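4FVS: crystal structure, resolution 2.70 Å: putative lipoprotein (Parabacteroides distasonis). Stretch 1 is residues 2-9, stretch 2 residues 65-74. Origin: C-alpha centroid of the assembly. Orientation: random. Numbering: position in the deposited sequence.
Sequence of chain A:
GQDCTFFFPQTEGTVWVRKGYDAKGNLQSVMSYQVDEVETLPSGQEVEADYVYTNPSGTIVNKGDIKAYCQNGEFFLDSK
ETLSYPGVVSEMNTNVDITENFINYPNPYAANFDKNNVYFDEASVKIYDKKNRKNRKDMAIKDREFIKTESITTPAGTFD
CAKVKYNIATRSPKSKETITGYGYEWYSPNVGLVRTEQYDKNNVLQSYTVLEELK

Stretch 1 (2-9) QDCTFFFP
Stretch 2 (65-74) DIKAYCQNGE

Residues 2-9 form a largely extended segment, interrupted at Phe7, without regular helix or strand, and they run antiparallel to residues 65-74: Cys4 CA lies 4.6 Å from Gly73 CA, while further along Phe8 CA lies 7.1 Å from Ala68 CA. Stretch 2 continues a strand already under way at Asp65 that runs through Gln71 and enters a type I' turn, Gln71 to Glu74. Two backbone hydrogen bonds close this turn, Gln71 N to Glu74 O (3.0 Å) and Glu74 N to Gln71 O (3.3 Å), and its inner residues have positive phi: Asn72 at 52/54 and Gly73 at 86/-4. No hydrogen bond joins the two stretches; a disulfide and apolar contacts hold them together, and the whole contact, including the polar end, buries 490 Å² summed over both sides.

The covalent link is Cys4 SG to Cys70 SG at 2.0 Å, with chi3 of -83°, close to the right angle that disulfides prefer. Both CA-to-CB bonds point toward the opposing stretch. Cys4 (phi/psi -157/113) is t, chi1 -172°, whereas Cys70 sits between wells at -94°. The bridge lies against the turn, with Cys4 SG 3.6 Å from Gly73 C.

Within the strand, alternation sets which side chains face stretch 1. Ile66, Ala68 and Cys70 direct CA-to-CB toward it, while Lys67, Tyr69 (chi1 p, 57°) and Gln71 direct theirs away. Ile66, Ala68 and Cys70, at -132/137, -135/140 and -107/130, have the backbone of a regular extended chain.

Phe6 (-97/109) starts sideways, but its off-well chi1 of -149° and chi2 of 86° bring the ring end closer. Phe6 CZ reaches 3.9 Å from Ala68 CB and 3.6 Å from Ala68 O, the carbonyl lying at the ring edge near its plane, where the slightly positive aromatic hydrogens can face the oxygen. On the same ring, Phe6 CD1 is 3.8 Å from Cys70 SG. Cys70 SG is 5.0 Å from the Phe6 ring centroid and 72° off its normal, an oblique sulfur-aromatic contact that ties the ring to the disulfide.

Phe7 (-90/59; chi1 m, -65°) makes no contact with stretch 2, and a weak hydrogen bond from Phe8 N to Phe6 O, 3.1 Å, spans it. Phe8 (-174/150) directs CA-to-CB toward the strand with chi1 t (-162°) and chi2 74°. Its ring spans two strand side chains: Phe8 CD2 is 3.7 Å from Ala68 CB, and Phe8 CZ is 3.7 Å from Ile66 CG2, with Ile66 at chi1 t and chi2 139°. The small Ala68 methyl is thus shared by both phenylalanine rings.

At the exposed end, Gln2 extends with chi1 and chi2 both t and chi3 19°, laying its amide along the turn: Gln2 NE2 is 3.3 Å from Asn72 C. Asp3 (-60/129; chi1 m) directs CA-to-CB away, leaving its backbone to make contact, Asp3 O to Gly73 CA at 3.7 Å. Glycine suits position Gly73: phi is positive, and an ideal CB on Gly73 would lie a tight 3.1 Å from Gln2 NE2.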

ATOM      1  N   GLN A   2       2.646 -22.853  12.077  1.00109.58           N
ATOM      2  CA  GLN A   2       1.334 -22.425  11.594  1.00106.41           C
ATOM      3  C   GLN A   2       1.463 -21.693  10.242  1.00107.87           C
ATOM      4  O   GLN A   2       2.097 -20.633  10.163  1.00105.98           O
ATOM      5  CB  GLN A   2       0.619 -21.539  12.633  1.00105.82           C
ATOM      6  CG  GLN A   2      -0.720 -20.947  12.146  1.00114.11           C
ATOM      7  CD  GLN A   2      -1.661 -20.499  13.247  1.00129.43           C
ATOM      8  OE1 GLN A   2      -1.285 -20.279  14.411  1.00123.76           O
ATOM      9  NE2 GLN A   2      -2.926 -20.352  12.887  1.00119.40           N
ATOM     10  N   ASP A   3       0.823 -22.262   9.190  1.00103.54           N
ATOM     11  CA  ASP A   3       0.811 -21.748   7.813  1.00100.10           C
ATOM     12  C   ASP A   3       0.214 -20.359   7.747  1.00 96.47           C
ATOM     13  O   ASP A   3      -0.867 -20.107   8.298  1.00 94.74           O
ATOM     14  CB  ASP A   3       0.027 -22.679   6.865  1.00103.89           C
ATOM     15  CG  ASP A   3       0.541 -24.108   6.766  1.00122.86           C
ATOM     16  OD1 ASP A   3       1.686 -24.295   6.295  1.00125.82           O
ATOM     17  OD2 ASP A   3      -0.229 -25.044   7.099  1.00131.24           O
ATOM     18  N   CYS A   4       0.954 -19.449   7.096  1.00 88.62           N
ATOM     19  CA  CYS A   4       0.585 -18.048   6.887  1.00 82.90           C
ATOM     20  C   CYS A   4       1.347 -17.511   5.676  1.00 79.49           C
ATOM     21  O   CYS A   4       2.580 -17.424   5.711  1.00 78.59           O
ATOM     22  CB  CYS A   4       0.845 -17.207   8.141  1.00 82.91           C
ATOM     23  SG  CYS A   4       0.212 -15.502   8.058  1.00 82.92           S
ATOM     24  N   THR A   5       0.606 -17.187   4.588  1.00 71.31           N
ATOM     25  CA  THR A   5       1.136 -16.589   3.360  1.00 68.06           C
ATOM     26  C   THR A   5       1.451 -15.120   3.657  1.00 67.66           C
ATOM     27  O   THR A   5       0.589 -14.389   4.159  1.00 66.59           O
ATOM     28  CB  THR A   5       0.158 -16.760   2.202  1.00 73.65           C
ATOM     29  OG1 THR A   5      -0.251 -18.120   2.127  1.00 79.52           O
ATOM     30  CG2 THR A   5       0.740 -16.333   0.877  1.00 70.14           C
ATOM     31  N   PHE A   6       2.706 -14.715   3.400  1.00 61.82           N
ATOM     32  CA  PHE A   6       3.217 -13.385   3.671  1.00 57.94           C
ATOM     33  C   PHE A   6       3.142 -12.535   2.399  1.00 59.03           C
ATOM     34  O   PHE A   6       3.886 -12.778   1.450  1.00 61.09           O
ATOM     35  CB  PHE A   6       4.655 -13.502   4.199  1.00 61.18           C
ATOM     36  CG  PHE A   6       5.066 -12.424   5.164  1.00 61.35           C
ATOM     37  CD1 PHE A   6       4.804 -12.550   6.517  1.00 65.23           C
ATOM     38  CD2 PHE A   6       5.760 -11.300   4.726  1.00 61.76           C
ATOM     39  CE1 PHE A   6       5.202 -11.558   7.411  1.00 65.45           C
ATOM     40  CE2 PHE A   6       6.155 -10.308   5.623  1.00 63.24           C
ATOM     41  CZ  PHE A   6       5.873 -10.444   6.956  1.00 62.33           C
ATOM     42  N   PHE A   7       2.230 -11.545   2.369  1.00 50.25           N
ATOM     43  CA  PHE A   7       2.059 -10.690   1.199  1.00 46.24           C
ATOM     44  C   PHE A   7       2.977  -9.455   1.292  1.00 51.07           C
ATOM     45  O   PHE A   7       2.508  -8.315   1.265  1.00 50.42           O
ATOM     46  CB  PHE A   7       0.587 -10.296   1.023  1.00 44.81           C
ATOM     47  CG  PHE A   7      -0.285 -11.490   0.730  1.00 47.17           C
ATOM     48  CD1 PHE A   7      -0.242 -12.112  -0.512  1.00 49.43           C
ATOM     49  CD2 PHE A   7      -1.124 -12.013   1.706  1.00 50.68           C
ATOM     50  CE1 PHE A   7      -1.036 -13.220  -0.779  1.00 52.19           C
ATOM     51  CE2 PHE A   7      -1.913 -13.128   1.437  1.00 55.65           C
ATOM     52  CZ  PHE A   7      -1.865 -13.722   0.190  1.00 54.03           C
ATOM     53  N   PHE A   8       4.293  -9.698   1.381  1.00 48.35           N
ATOM     54  CA  PHE A   8       5.330  -8.680   1.478  1.00 46.94           C
ATOM     55  C   PHE A   8       6.695  -9.344   1.418  1.00 54.57           C
ATOM     56  O   PHE A   8       6.780 -10.482   1.871  1.00 57.68           O
ATOM     57  CB  PHE A   8       5.155  -7.910   2.793  1.00 47.75           C
ATOM     58  CG  PHE A   8       5.836  -6.564   2.890  1.00 47.67           C
ATOM     59  CD1 PHE A   8       5.338  -5.460   2.202  1.00 46.80           C
ATOM     60  CD2 PHE A   8       6.936  -6.385   3.717  1.00 50.40           C
ATOM     61  CE1 PHE A   8       5.958  -4.221   2.298  1.00 46.23           C
ATOM     62  CE2 PHE A   8       7.543  -5.137   3.828  1.00 51.87           C
ATOM     63  CZ  PHE A   8       7.045  -4.061   3.123  1.00 47.04           C
ATOM     64  N   PRO A   9       7.783  -8.701   0.901  1.00 51.12           N
ATOM     65  CA  PRO A   9       9.098  -9.367   0.900  1.00 53.30           C
ATOM     66  C   PRO A   9       9.513  -9.741   2.320  1.00 63.11           C
ATOM     67  O   PRO A   9       9.226  -8.992   3.255  1.00 63.52           O
ATOM     68  CB  PRO A   9      10.018  -8.317   0.281  1.00 53.55           C
ATOM     69  CG  PRO A   9       9.132  -7.494  -0.533  1.00 55.84           C
ATOM     70  CD  PRO A   9       7.890  -7.365   0.283  1.00 50.35           C
ATOM     71  N   ASP A  65       9.825   3.908   7.655  1.00 48.82           N
ATOM     72  CA  ASP A  65       9.859   2.456   7.737  1.00 50.15           C
ATOM     73  C   ASP A  65       8.421   1.884   7.837  1.00 51.76           C
ATOM     74  O   ASP A  65       7.501   2.573   8.281  1.00 48.95           O
ATOM     75  CB  ASP A  65      10.737   1.987   8.900  1.00 55.75           C
ATOM     76  CG  ASP A  65      10.560   2.724  10.207  1.00 74.42           C
ATOM     77  OD1 ASP A  65       9.480   2.571  10.837  1.00 74.01           O
ATOM     78  OD2 ASP A  65      11.530   3.395  10.643  1.00 87.50           O
ATOM     79  N   ILE A  66       8.244   0.645   7.373  1.00 49.20           N
ATOM     80  CA  ILE A  66       6.951  -0.014   7.340  1.00 49.77           C
ATOM     81  C   ILE A  66       7.088  -1.406   7.924  1.00 57.13           C
ATOM     82  O   ILE A  66       8.088  -2.086   7.678  1.00 59.47           O
ATOM     83  CB  ILE A  66       6.346  -0.017   5.904  1.00 52.62           C
ATOM     84  CG1 ILE A  66       4.884  -0.513   5.906  1.00 54.56           C
ATOM     85  CG2 ILE A  66       7.197  -0.773   4.893  1.00 54.71           C
ATOM     86  CD1 ILE A  66       3.964   0.249   5.019  1.00 68.13           C
ATOM     87  N   LYS A  67       6.110  -1.804   8.759  1.00 54.04           N
ATOM     88  CA  LYS A  67       6.104  -3.125   9.396  1.00 55.07           C
ATOM     89  C   LYS A  67       5.020  -4.016   8.779  1.00 55.36           C
ATOM     90  O   LYS A  67       3.969  -3.540   8.381  1.00 52.32           O
ATOM     91  CB  LYS A  67       5.926  -3.030  10.918  1.00 58.67           C
ATOM     92  CG  LYS A  67       7.229  -2.933  11.689  1.00 75.98           C
ATOM     93  CD  LYS A  67       7.048  -3.361  13.146  1.00 92.90           C
ATOM     94  CE  LYS A  67       8.366  -3.564  13.873  1.00106.44           C
ATOM     95  NZ  LYS A  67       8.190  -4.184  15.212  1.00117.31           N
ATOM     96  N   ALA A  68       5.332  -5.292   8.636  1.00 54.83           N
ATOM     97  CA  ALA A  68       4.444  -6.334   8.124  1.00 56.24           C
ATOM     98  C   ALA A  68       4.569  -7.543   9.004  1.00 65.75           C
ATOM     99  O   ALA A  68       5.683  -7.860   9.432  1.00 66.06           O
ATOM    100  CB  ALA A  68       4.792  -6.690   6.683  1.00 56.51           C
ATOM    101  N   TYR A  69       3.451  -8.220   9.308  1.00 66.53           N
ATOM    102  CA  TYR A  69       3.547  -9.405  10.158  1.00 70.70           C
ATOM    103  C   TYR A  69       2.419 -10.410   9.937  1.00 70.40           C
ATOM    104  O   TYR A  69       1.363 -10.075   9.409  1.00 64.92           O
ATOM    105  CB  TYR A  69       3.591  -9.015  11.657  1.00 75.64           C
ATOM    106  CG  TYR A  69       2.412  -8.194  12.112  1.00 79.20           C
ATOM    107  CD1 TYR A  69       1.236  -8.807  12.539  1.00 83.09           C
ATOM    108  CD2 TYR A  69       2.480  -6.806  12.158  1.00 78.93           C
ATOM    109  CE1 TYR A  69       0.140  -8.057  12.961  1.00 84.53           C
ATOM    110  CE2 TYR A  69       1.391  -6.044  12.577  1.00 79.56           C
ATOM    111  CZ  TYR A  69       0.214  -6.675  12.963  1.00 90.86           C
ATOM    112  OH  TYR A  69      -0.879  -5.948  13.381  1.00 95.14           O
ATOM    113  N   CYS A  70       2.698 -11.654  10.354  1.00 71.65           N
ATOM    114  CA  CYS A  70       1.800 -12.798  10.454  1.00 74.21           C
ATOM    115  C   CYS A  70       1.512 -13.046  11.924  1.00 77.66           C
ATOM    116  O   CYS A  70       2.445 -13.112  12.728  1.00 79.41           O
ATOM    117  CB  CYS A  70       2.383 -14.044   9.794  1.00 78.50           C
ATOM    118  SG  CYS A  70       1.862 -14.289   8.077  1.00 81.89           S
ATOM    119  N   GLN A  71       0.239 -13.167  12.285  1.00 71.02           N
ATOM    120  CA  GLN A  71      -0.175 -13.482  13.641  1.00 71.59           C
ATOM    121  C   GLN A  71      -1.258 -14.458  13.531  1.00 74.24           C
ATOM    122  O   GLN A  71      -2.328 -14.135  13.028  1.00 71.80           O
ATOM    123  CB  GLN A  71      -0.617 -12.252  14.463  1.00 71.66           C
ATOM    124  CG  GLN A  71       0.507 -11.362  14.990  1.00 89.06           C
ATOM    125  CD  GLN A  71       0.631 -11.415  16.488  1.00109.80           C
ATOM    126  OE1 GLN A  71       0.705 -12.494  17.095  1.00110.12           O
ATOM    127  NE2 GLN A  71       0.698 -10.244  17.115  1.00 95.85           N
ATOM    128  N   ASN A  72      -0.952 -15.681  13.911  1.00 72.89           N
ATOM    129  CA  ASN A  72      -1.861 -16.816  14.002  1.00 73.49           C
ATOM    130  C   ASN A  72      -2.662 -17.028  12.703  1.00 74.11           C
ATOM    131  O   ASN A  72      -3.894 -17.106  12.718  1.00 73.74           O
ATOM    132  CB  ASN A  72      -2.803 -16.663  15.211  1.00 71.46           C
ATOM    133  CG  ASN A  72      -2.071 -16.537  16.523  1.00 96.82           C
ATOM    134  OD1 ASN A  72      -1.024 -17.166  16.759  1.00 99.38           O
ATOM    135  ND2 ASN A  72      -2.607 -15.712  17.405  1.00 86.03           N
ATOM    136  N   GLY A  73      -1.930 -17.144  11.604  1.00 67.82           N
ATOM    137  CA  GLY A  73      -2.490 -17.458  10.300  1.00 65.51           C
ATOM    138  C   GLY A  73      -3.001 -16.317   9.456  1.00 65.46           C
ATOM    139  O   GLY A  73      -3.383 -16.556   8.310  1.00 65.54           O
ATOM    140  N   GLU A  74      -2.987 -15.073   9.981  1.00 58.90           N
ATOM    141  CA  GLU A  74      -3.470 -13.886   9.261  1.00 54.41           C
ATOM    142  C   GLU A  74      -2.338 -12.907   9.054  1.00 55.61           C
ATOM    143  O   GLU A  74      -1.521 -12.708   9.960  1.00 54.40           O
ATOM    144  CB  GLU A  74      -4.637 -13.217  10.015  1.00 54.93           C
ATOM    145  CG  GLU A  74      -5.434 -12.225   9.186  1.00 55.98           C
ATOM    146  CD  GLU A  74      -6.831 -11.882   9.677  1.00 78.41           C
ATOM    147  OE1 GLU A  74      -7.127 -12.088  10.874  1.00 56.95           O
ATOM    148  OE2 GLU A  74      -7.645 -11.420   8.846  1.00 85.89           O
TER